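Local coordinates for hypothetical protein Atu1540 (Agrobacterium tumefaciens str. C58, PDB 2HWJ), which is of unknown function but belongs by sequence to a putative ParB-like nuclease family, at residues 134-144 and 158-169. Sequence-based numbering, arbitrary orientation.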
ATOM      1  N   ASP A 134     -19.685 -19.223  -5.660  1.00 55.79           N
ATOM      2  CA  ASP A 134     -18.415 -19.927  -5.524  1.00 57.07           C
ATOM      3  C   ASP A 134     -18.246 -20.603  -4.128  1.00 57.87           C
ATOM      4  O   ASP A 134     -17.939 -19.984  -3.128  1.00 59.35           O
ATOM      5  CB  ASP A 134     -17.229 -19.150  -6.053  1.00 56.10           C
ATOM      6  CG  ASP A 134     -15.843 -19.821  -5.725  1.00 62.20           C
ATOM      7  OD1 ASP A 134     -15.833 -21.001  -5.239  1.00 66.67           O
ATOM      8  OD2 ASP A 134     -14.739 -19.163  -5.938  1.00 62.43           O
ATOM      9  N   PRO A 135     -18.484 -21.918  -4.068  1.00 58.21           N
ATOM     10  CA  PRO A 135     -18.485 -22.532  -2.729  1.00 57.80           C
ATOM     11  C   PRO A 135     -17.116 -22.472  -2.090  1.00 57.56           C
ATOM     12  O   PRO A 135     -17.020 -22.423  -0.867  1.00 57.95           O
ATOM     13  CB  PRO A 135     -18.939 -23.999  -2.975  1.00 57.79           C
ATOM     14  CG  PRO A 135     -18.668 -24.245  -4.503  1.00 57.13           C
ATOM     15  CD  PRO A 135     -18.816 -22.864  -5.167  1.00 57.48           C
ATOM     16  N   PHE A 136     -16.040 -22.436  -2.860  1.00 57.83           N
ATOM     17  CA  PHE A 136     -14.738 -22.216  -2.162  1.00 57.34           C
ATOM     18  C   PHE A 136     -14.605 -20.822  -1.634  1.00 56.87           C
ATOM     19  O   PHE A 136     -13.907 -20.611  -0.616  1.00 56.79           O
ATOM     20  CB  PHE A 136     -13.512 -22.680  -2.959  1.00 57.27           C
ATOM     21  CG  PHE A 136     -13.495 -24.156  -3.122  1.00 59.03           C
ATOM     22  CD1 PHE A 136     -14.137 -24.756  -4.230  1.00 58.65           C
ATOM     23  CD2 PHE A 136     -12.990 -24.983  -2.097  1.00 59.54           C
ATOM     24  CE1 PHE A 136     -14.212 -26.135  -4.351  1.00 54.91           C
ATOM     25  CE2 PHE A 136     -13.062 -26.396  -2.212  1.00 61.15           C
ATOM     26  CZ  PHE A 136     -13.664 -26.965  -3.357  1.00 59.32           C
ATOM     27  N   ARG A 137     -15.296 -19.870  -2.267  1.00 55.18           N
ATOM     28  CA  ARG A 137     -15.277 -18.581  -1.670  1.00 54.78           C
ATOM     29  C   ARG A 137     -15.869 -18.648  -0.238  1.00 56.02           C
ATOM     30  O   ARG A 137     -15.350 -17.952   0.681  1.00 56.10           O
ATOM     31  CB  ARG A 137     -15.981 -17.601  -2.546  1.00 54.73           C
ATOM     32  CG  ARG A 137     -16.066 -16.248  -1.961  1.00 53.33           C
ATOM     33  CD  ARG A 137     -14.724 -15.685  -1.748  1.00 54.96           C
ATOM     34  NE  ARG A 137     -14.821 -14.373  -1.163  1.00 57.82           N
ATOM     35  CZ  ARG A 137     -15.131 -14.158   0.119  1.00 61.57           C
ATOM     36  NH1 ARG A 137     -15.385 -15.187   0.920  1.00 61.92           N
ATOM     37  NH2 ARG A 137     -15.219 -12.919   0.594  1.00 59.07           N
ATOM     38  N   SER A 138     -16.913 -19.475  -0.013  1.00 55.02           N
ATOM     39  CA  SER A 138     -17.546 -19.535   1.318  1.00 54.71           C
ATOM     40  C   SER A 138     -16.644 -20.222   2.284  1.00 55.40           C
ATOM     41  O   SER A 138     -16.543 -19.857   3.466  1.00 55.05           O
ATOM     42  CB  SER A 138     -18.798 -20.336   1.298  1.00 54.02           C
ATOM     43  OG  SER A 138     -19.779 -19.721   0.531  1.00 55.27           O
ATOM     44  N   LEU A 139     -16.015 -21.272   1.787  1.00 55.98           N
ATOM     45  CA  LEU A 139     -15.075 -22.002   2.607  1.00 56.86           C
ATOM     46  C   LEU A 139     -13.939 -21.073   3.045  1.00 57.70           C
ATOM     47  O   LEU A 139     -13.680 -20.992   4.232  1.00 58.72           O
ATOM     48  CB  LEU A 139     -14.512 -23.208   1.860  1.00 57.06           C
ATOM     49  CG  LEU A 139     -13.681 -24.110   2.779  1.00 58.65           C
ATOM     50  CD1 LEU A 139     -14.517 -24.773   3.890  1.00 57.25           C
ATOM     51  CD2 LEU A 139     -12.906 -25.126   2.023  1.00 59.20           C
ATOM     52  N   ALA A 140     -13.304 -20.365   2.090  1.00 57.37           N
ATOM     53  CA  ALA A 140     -12.269 -19.430   2.406  1.00 56.96           C
ATOM     54  C   ALA A 140     -12.778 -18.356   3.415  1.00 57.07           C
ATOM     55  O   ALA A 140     -12.076 -17.996   4.348  1.00 56.98           O
ATOM     56  CB  ALA A 140     -11.708 -18.828   1.163  1.00 56.55           C
ATOM     57  N   GLY A 141     -14.007 -17.888   3.289  1.00 57.35           N
ATOM     58  CA  GLY A 141     -14.546 -16.907   4.295  1.00 56.60           C
ATOM     59  C   GLY A 141     -14.550 -17.547   5.668  1.00 57.04           C
ATOM     60  O   GLY A 141     -14.060 -16.961   6.654  1.00 58.22           O
ATOM     61  N   ALA A 142     -15.030 -18.786   5.742  1.00 56.80           N
ATOM     62  CA  ALA A 142     -15.368 -19.367   7.018  1.00 56.22           C
ATOM     63  C   ALA A 142     -14.064 -19.653   7.674  1.00 57.29           C
ATOM     64  O   ALA A 142     -13.952 -19.493   8.899  1.00 57.96           O
ATOM     65  CB  ALA A 142     -16.113 -20.602   6.831  1.00 55.52           C
ATOM     66  N   LEU A 143     -13.069 -20.002   6.852  1.00 57.68           N
ATOM     67  CA  LEU A 143     -11.717 -20.313   7.292  1.00 59.23           C
ATOM     68  C   LEU A 143     -11.157 -19.150   8.030  1.00 60.67           C
ATOM     69  O   LEU A 143     -10.533 -19.309   9.084  1.00 59.58           O
ATOM     70  CB  LEU A 143     -10.805 -20.478   6.105  1.00 59.79           C
ATOM     71  CG  LEU A 143      -9.615 -21.418   5.998  1.00 61.29           C
ATOM     72  CD1 LEU A 143      -8.613 -20.848   4.998  1.00 64.46           C
ATOM     73  CD2 LEU A 143      -8.957 -21.666   7.274  1.00 63.57           C
ATOM     74  N   ARG A 144     -11.376 -17.958   7.474  1.00 62.96           N
ATOM     75  CA  ARG A 144     -10.778 -16.819   8.079  1.00 65.72           C
ATOM     76  C   ARG A 144     -11.488 -16.555   9.378  1.00 67.57           C
ATOM     77  O   ARG A 144     -10.865 -16.212  10.372  1.00 66.56           O
ATOM     78  CB  ARG A 144     -10.843 -15.603   7.202  1.00 66.28           C
ATOM     79  CG  ARG A 144      -9.861 -14.542   7.685  1.00 66.89           C
ATOM     80  CD  ARG A 144     -10.291 -13.123   7.410  1.00 69.97           C
ATOM     81  NE  ARG A 144     -11.297 -13.094   6.373  1.00 74.32           N
ATOM     82  CZ  ARG A 144     -12.501 -12.583   6.564  1.00 75.06           C
ATOM     83  NH1 ARG A 144     -12.765 -12.025   7.746  1.00 72.81           N
ATOM     84  NH2 ARG A 144     -13.413 -12.621   5.574  1.00 74.69           N
ATOM     85  N   GLU A 158      -9.305 -13.340   0.088  1.00 67.34           N
ATOM     86  CA  GLU A 158     -10.120 -14.525   0.166  1.00 65.85           C
ATOM     87  C   GLU A 158     -10.121 -15.333  -1.101  1.00 64.03           C
ATOM     88  O   GLU A 158     -10.026 -16.546  -1.067  1.00 64.07           O
ATOM     89  CB  GLU A 158     -11.564 -14.157   0.535  1.00 67.16           C
ATOM     90  CG  GLU A 158     -11.762 -13.813   1.987  1.00 67.64           C
ATOM     91  CD  GLU A 158     -11.541 -12.354   2.303  1.00 73.30           C
ATOM     92  OE1 GLU A 158     -11.239 -11.516   1.374  1.00 73.17           O
ATOM     93  OE2 GLU A 158     -11.670 -12.059   3.521  1.00 75.65           O
ATOM     94  N   PHE A 159     -10.216 -14.674  -2.217  1.00 62.33           N
ATOM     95  CA  PHE A 159     -10.226 -15.408  -3.424  1.00 62.23           C
ATOM     96  C   PHE A 159      -8.917 -16.180  -3.672  1.00 62.65           C
ATOM     97  O   PHE A 159      -8.929 -17.240  -4.316  1.00 62.66           O
ATOM     98  CB  PHE A 159     -10.663 -14.521  -4.582  1.00 62.00           C
ATOM     99  CG  PHE A 159     -12.172 -14.492  -4.767  1.00 63.15           C
ATOM    100  CD1 PHE A 159     -12.905 -13.325  -4.545  1.00 61.28           C
ATOM    101  CD2 PHE A 159     -12.874 -15.669  -5.108  1.00 62.70           C
ATOM    102  CE1 PHE A 159     -14.312 -13.325  -4.710  1.00 60.31           C
ATOM    103  CE2 PHE A 159     -14.277 -15.683  -5.274  1.00 61.10           C
ATOM    104  CZ  PHE A 159     -14.987 -14.502  -5.091  1.00 62.06           C
ATOM    105  N   GLY A 160      -7.815 -15.684  -3.095  1.00 62.50           N
ATOM    106  CA  GLY A 160      -6.522 -16.385  -3.098  1.00 61.73           C
ATOM    107  C   GLY A 160      -6.543 -17.662  -2.300  1.00 62.27           C
ATOM    108  O   GLY A 160      -6.085 -18.715  -2.751  1.00 62.71           O
ATOM    109  N   TRP A 161      -7.146 -17.580  -1.130  1.00 63.16           N
ATOM    110  CA  TRP A 161      -7.368 -18.753  -0.287  1.00 64.11           C
ATOM    111  C   TRP A 161      -8.350 -19.733  -0.930  1.00 64.92           C
ATOM    112  O   TRP A 161      -8.118 -20.961  -0.904  1.00 65.70           O
ATOM    113  CB  TRP A 161      -7.822 -18.331   1.109  1.00 63.96           C
ATOM    114  CG  TRP A 161      -6.630 -17.850   1.905  1.00 65.43           C
ATOM    115  CD1 TRP A 161      -6.132 -16.577   1.964  1.00 64.72           C
ATOM    116  CD2 TRP A 161      -5.730 -18.661   2.648  1.00 65.87           C
ATOM    117  NE1 TRP A 161      -5.019 -16.550   2.719  1.00 64.54           N
ATOM    118  CE2 TRP A 161      -4.736 -17.811   3.154  1.00 63.34           C
ATOM    119  CE3 TRP A 161      -5.688 -20.038   2.967  1.00 66.90           C
ATOM    120  CZ2 TRP A 161      -3.718 -18.262   3.976  1.00 63.05           C
ATOM    121  CZ3 TRP A 161      -4.662 -20.502   3.777  1.00 65.23           C
ATOM    122  CH2 TRP A 161      -3.688 -19.602   4.283  1.00 65.33           C
ATOM    123  N   ALA A 162      -9.417 -19.205  -1.527  1.00 63.72           N
ATOM    124  CA  ALA A 162     -10.345 -20.075  -2.209  1.00 63.85           C
ATOM    125  C   ALA A 162      -9.671 -20.819  -3.375  1.00 63.83           C
ATOM    126  O   ALA A 162      -9.891 -21.985  -3.561  1.00 63.23           O
ATOM    127  CB  ALA A 162     -11.566 -19.303  -2.680  1.00 63.59           C
ATOM    128  N   ASP A 163      -8.826 -20.157  -4.147  1.00 64.02           N
ATOM    129  CA  ASP A 163      -8.167 -20.883  -5.181  1.00 64.33           C
ATOM    130  C   ASP A 163      -7.217 -21.986  -4.588  1.00 63.38           C
ATOM    131  O   ASP A 163      -7.191 -23.125  -5.034  1.00 63.73           O
ATOM    132  CB  ASP A 163      -7.508 -19.913  -6.165  1.00 64.97           C
ATOM    133  CG  ASP A 163      -6.397 -20.600  -7.002  1.00 73.44           C
ATOM    134  OD1 ASP A 163      -6.693 -21.669  -7.635  1.00 83.49           O
ATOM    135  OD2 ASP A 163      -5.222 -20.118  -7.034  1.00 78.55           O
ATOM    136  N   PHE A 164      -6.479 -21.677  -3.538  1.00 62.88           N
ATOM    137  CA  PHE A 164      -5.643 -22.678  -2.887  1.00 61.46           C
ATOM    138  C   PHE A 164      -6.510 -23.893  -2.491  1.00 61.77           C
ATOM    139  O   PHE A 164      -6.226 -25.008  -2.891  1.00 62.47           O
ATOM    140  CB  PHE A 164      -4.986 -22.000  -1.690  1.00 60.64           C
ATOM    141  CG  PHE A 164      -4.186 -22.915  -0.790  1.00 60.71           C
ATOM    142  CD1 PHE A 164      -2.925 -23.331  -1.142  1.00 60.47           C
ATOM    143  CD2 PHE A 164      -4.665 -23.278   0.464  1.00 60.27           C
ATOM    144  CE1 PHE A 164      -2.180 -24.115  -0.302  1.00 56.26           C
ATOM    145  CE2 PHE A 164      -3.899 -24.082   1.302  1.00 55.90           C
ATOM    146  CZ  PHE A 164      -2.679 -24.491   0.904  1.00 55.43           C
ATOM    147  N   LEU A 165      -7.616 -23.671  -1.777  1.00 61.09           N
ATOM    148  CA  LEU A 165      -8.369 -24.769  -1.289  1.00 60.56           C
ATOM    149  C   LEU A 165      -8.955 -25.525  -2.473  1.00 62.67           C
ATOM    150  O   LEU A 165      -9.194 -26.774  -2.356  1.00 63.59           O
ATOM    151  CB  LEU A 165      -9.452 -24.341  -0.334  1.00 58.67           C
ATOM    152  CG  LEU A 165      -8.970 -23.498   0.851  1.00 58.56           C
ATOM    153  CD1 LEU A 165     -10.070 -22.615   1.324  1.00 50.04           C
ATOM    154  CD2 LEU A 165      -8.345 -24.319   2.013  1.00 55.12           C
ATOM    155  N   ARG A 166      -9.170 -24.859  -3.620  1.00 62.39           N
ATOM    156  CA  ARG A 166     -10.084 -25.512  -4.540  1.00 62.75           C
ATOM    157  C   ARG A 166      -9.307 -26.507  -5.247  1.00 62.72           C
ATOM    158  O   ARG A 166      -9.902 -27.466  -5.794  1.00 63.27           O
ATOM    159  CB  ARG A 166     -10.830 -24.613  -5.498  1.00 63.46           C
ATOM    160  CG  ARG A 166     -10.523 -24.738  -6.975  1.00 65.44           C
ATOM    161  CD  ARG A 166     -10.716 -23.316  -7.646  1.00 69.99           C
ATOM    162  NE  ARG A 166     -12.133 -22.964  -7.527  1.00 69.24           N
ATOM    163  CZ  ARG A 166     -12.625 -21.891  -6.937  1.00 64.65           C
ATOM    164  NH1 ARG A 166     -11.853 -20.968  -6.464  1.00 58.10           N
ATOM    165  NH2 ARG A 166     -13.929 -21.752  -6.869  1.00 70.30           N
ATOM    166  N   ARG A 167      -7.981 -26.339  -5.189  1.00 61.47           N
ATOM    167  CA  ARG A 167      -7.112 -27.305  -5.869  1.00 60.45           C
ATOM    168  C   ARG A 167      -6.752 -28.493  -4.975  1.00 59.15           C
ATOM    169  O   ARG A 167      -6.050 -29.367  -5.375  1.00 57.67           O
ATOM    170  CB  ARG A 167      -5.868 -26.612  -6.392  1.00 61.10           C
ATOM    171  CG  ARG A 167      -6.123 -25.211  -6.864  1.00 62.57           C
ATOM    172  CD  ARG A 167      -4.852 -24.484  -7.245  1.00 61.82           C
ATOM    173  NE  ARG A 167      -4.599 -24.728  -8.641  1.00 64.07           N
ATOM    174  CZ  ARG A 167      -4.569 -23.803  -9.595  1.00 65.41           C
ATOM    175  NH1 ARG A 167      -4.772 -22.530  -9.317  1.00 63.27           N
ATOM    176  NH2 ARG A 167      -4.325 -24.174 -10.852  1.00 67.14           N
ATOM    177  N   ARG A 168      -7.306 -28.524  -3.773  1.00 59.26           N
ATOM    178  CA  ARG A 168      -6.846 -29.401  -2.703  1.00 58.14           C
ATOM    179  C   ARG A 168      -7.953 -30.025  -1.908  1.00 57.98           C
ATOM    180  O   ARG A 168      -7.726 -30.943  -1.200  1.00 58.01           O
ATOM    181  CB  ARG A 168      -6.037 -28.583  -1.717  1.00 57.46           C
ATOM    182  CG  ARG A 168      -4.619 -28.455  -2.153  1.00 57.44           C
ATOM    183  CD  ARG A 168      -3.883 -27.445  -1.347  1.00 56.18           C
ATOM    184  NE  ARG A 168      -2.605 -27.163  -1.993  1.00 58.47           N
ATOM    185  CZ  ARG A 168      -2.447 -26.262  -2.949  1.00 58.86           C
ATOM    186  NH1 ARG A 168      -3.501 -25.557  -3.327  1.00 62.51           N
ATOM    187  NH2 ARG A 168      -1.249 -26.042  -3.493  1.00 54.67           N
ATOM    188  N   ILE A 169      -9.147 -29.472  -1.925  1.00 58.43           N
ATOM    189  CA  ILE A 169     -10.204 -30.120  -1.209  1.00 57.39           C
ATOM    190  C   ILE A 169     -11.258 -30.508  -2.249  1.00 58.83           C
ATOM    191  O   ILE A 169     -11.608 -29.724  -3.144  1.00 59.30           O
ATOM    192  CB  ILE A 169     -10.738 -29.239  -0.084  1.00 56.84           C
ATOM    193  CG1 ILE A 169      -9.663 -28.939   0.970  1.00 55.75           C
ATOM    194  CG2 ILE A 169     -11.950 -29.880   0.591  1.00 55.73           C
ATOM    195  CD1 ILE A 169     -10.195 -27.944   2.065  1.00 56.13           C
TER
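R137 lays its CD over the centre of one face of the F159 ring, a CH-pi contact with CD 3.6 Å from the ring centroid, while OD2 of D134 reaches the edge of that ring. This stack flanks a worked case of knobs-into-holes packing in a helical pair, where helices 135-144 and 158-166 cross at 112° with axes 8.0 Å apart. The guanidinium of R137 stands nearly perpendicular to the F159 ring (82°), takes CB of E158 over one face and has CE1 of F159 at its edge; its NH1 forms a salt bridge with E28. On F136, CB of R166 covers one face, offset toward the rim. Small residues line the close approach: the CB of A140 drops among E158, W161, A162 and L165, with A140 CB 3.9 Å from A162 CB. L165 in turn enters the hole formed by F136, L139, A140 and L143, and L139 CD2 bridges L165 CD1 and I169 CD1. Helix 178-189 packs against L139, L165 and I169, all in the C-terminal helical region that follows the four-stranded mixed sheet in sequence.

Charge ties both ends of the interface. R144 NH2 forms a salt bridge with E158 OE2 (2.8 Å), its hydrogen bond weak because strongly bent, while NH1 pairs with E204 of a third subunit. At the other end, D134 is the N-cap of its helix: a chi1 of 172° sets CG beside the carbonyl carbon and turns the carboxylate toward the first turn, where OD1 accepts weak bonds from F136 N and R137 N. The same carboxylate pairs with R166, whose NH2 approaches OD2 of D134 at 2.9 Å from above the carboxylate plane.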